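Local coordinates for protein putative 2,5-diketo-D-gluconic acid reductase B (Sinorhizobium meliloti, PDB 3UP8) that probably reduces carbonyl compounds such as methylglyoxal and 2,5-diketo-D-gluconate with NADPH, as a TIM-barrel member of the aldo/keto reductase family, at residues A[158-161]-A[162-166]. Sequence-based numbering, arbitrary orientation.
Sequences SNFN and TTQME
With chi1 at 67°, Asn161 holds its amide between its own backbone N and carbonyl carbon, turned onto the first turn of the helix, while Gln164, its CG anti to the carbonyl carbon and its chain extended beyond, reaches back to the residue before the helix. The two side chains cross at about a right angle, each accepting the other residue's backbone N-H: a capping box. Asn161, the N-cap, accepts from Gln164 N through OD1 at 2.8 Å, Gln164 N lying nearly in line with the C=O of the Asn161 amide, its N-H somewhat bent (156°). In return Asn161 N donates to Gln164 OE1 at 3.0 Å, a straight N-H bond whose donor is tilted from the carbonyl plane of the glutamine. The reciprocal pair holds both amide oxygens and satisfies two backbone N-H groups. Met165 N to Asn161 O, 2.9 Å, adds an i to i+4 main-chain bond from the cap residue. Phe160 lies against this turn: its CD1 is 3.6 Å from Gln164 CB, and Gln164 O sits in plane at the ring edge. On the Met165 side, Phe160 CB packs at 4.0 Å from CG of this selenomethionine. The other end of the Asn161 amide is held by Glu295 O through ND2, and Thr162 OG1 bonds to Asp297, so the C-terminal tail covers the helix start. The side chain of Asn159, hydrogen-bonded to Tyr206 and backbone O of His128, a predicted substrate-binding residue, lies about 5 Å from a bound acetate. The cap sits in the beta-alpha loop between barrel strand 152-158 and helix 162-171, whose Thr162, Met165 and Glu166 rest on helix 190-199.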
loop_
_atom_site.group_PDB
_atom_site.type_symbol
_atom_site.label_atom_id
_atom_site.label_comp_id
_atom_site.label_asym_id
_atom_site.label_seq_id
_atom_site.Cartn_x
_atom_site.Cartn_y
_atom_site.Cartn_z
ATOM N N SER A 158 4.316 7.893 2.727
ATOM C CA SER A 158 3.519 7.013 3.558
ATOM C C SER A 158 3.282 7.690 4.885
ATOM O O SER A 158 4.220 8.219 5.498
ATOM C CB SER A 158 4.202 5.639 3.719
ATOM O OG SER A 158 3.353 4.685 4.367
ATOM N N ASN A 159 2.016 7.679 5.312
ATOM C CA ASN A 159 1.575 8.219 6.590
ATOM C C ASN A 159 1.727 9.729 6.687
ATOM O O ASN A 159 1.886 10.273 7.786
ATOM C CB ASN A 159 2.305 7.526 7.744
ATOM C CG ASN A 159 2.150 6.021 7.699
ATOM O OD1 ASN A 159 1.044 5.507 7.851
ATOM N ND2 ASN A 159 3.251 5.307 7.464
ATOM N N PHE A 160 1.685 10.396 5.538
ATOM C CA PHE A 160 1.756 11.849 5.503
ATOM C C PHE A 160 0.343 12.411 5.685
ATOM O O PHE A 160 -0.629 11.868 5.136
ATOM C CB PHE A 160 2.307 12.317 4.152
ATOM C CG PHE A 160 3.812 12.247 4.032
ATOM C CD1 PHE A 160 4.514 13.259 3.368
ATOM C CD2 PHE A 160 4.529 11.179 4.562
ATOM C CE1 PHE A 160 5.911 13.199 3.242
ATOM C CE2 PHE A 160 5.922 11.118 4.451
ATOM C CZ PHE A 160 6.617 12.122 3.791
ATOM N N ASN A 161 0.229 13.511 6.431
ATOM C CA ASN A 161 -1.044 14.217 6.508
ATOM C C ASN A 161 -1.197 15.114 5.273
ATOM O O ASN A 161 -0.274 15.173 4.440
ATOM C CB ASN A 161 -1.162 14.976 7.842
ATOM C CG ASN A 161 -0.169 16.121 7.971
ATOM O OD1 ASN A 161 0.395 16.588 6.985
ATOM N ND2 ASN A 161 0.038 16.586 9.204
ATOM N N THR A 162 -2.341 15.799 5.134
ATOM C CA THR A 162 -2.610 16.581 3.919
ATOM C C THR A 162 -1.607 17.719 3.722
ATOM O O THR A 162 -1.204 18.020 2.599
ATOM C CB THR A 162 -4.085 17.124 3.839
ATOM O OG1 THR A 162 -4.356 17.916 4.987
ATOM C CG2 THR A 162 -5.087 15.981 3.832
ATOM N N THR A 163 -1.193 18.331 4.827
ATOM C CA THR A 163 -0.228 19.414 4.787
ATOM C C THR A 163 1.090 18.899 4.199
ATOM O O THR A 163 1.696 19.547 3.349
ATOM C CB THR A 163 0.003 20.002 6.199
ATOM O OG1 THR A 163 -1.258 20.442 6.718
ATOM C CG2 THR A 163 0.941 21.199 6.123
ATOM N N GLN A 164 1.496 17.706 4.631
ATOM C CA GLN A 164 2.754 17.114 4.175
ATOM C C GLN A 164 2.670 16.581 2.747
ATOM O O GLN A 164 3.678 16.546 2.028
ATOM C CB GLN A 164 3.193 16.030 5.151
ATOM C CG GLN A 164 3.440 16.577 6.562
ATOM C CD GLN A 164 3.467 15.498 7.621
ATOM O OE1 GLN A 164 2.839 14.438 7.489
ATOM N NE2 GLN A 164 4.200 15.757 8.686
HETATM N N MSE A 165 1.474 16.151 2.352
HETATM C CA MSE A 165 1.228 15.703 0.997
HETATM C C MSE A 165 1.436 16.884 0.056
HETATM O O MSE A 165 2.130 16.765 -0.957
HETATM C CB MSE A 165 -0.200 15.155 0.847
HETATM C CG MSE A 165 -0.433 13.822 1.585
HETATM SE SE MSE A 165 -2.352 13.415 1.729
HETATM C CE MSE A 165 -2.696 13.127 -0.133
ATOM N N GLU A 166 0.849 18.029 0.416
ATOM C CA GLU A 166 0.966 19.238 -0.395
ATOM C C GLU A 166 2.426 19.657 -0.466
ATOM O O GLU A 166 2.913 20.003 -1.543
ATOM C CB GLU A 166 0.070 20.362 0.152
ATOM C CG GLU A 166 -1.424 20.122 -0.131
ATOM C CD GLU A 166 -2.378 20.875 0.812
ATOM O OE1 GLU A 166 -1.957 21.856 1.485
ATOM O OE2 GLU A 166 -3.569 20.475 0.877
#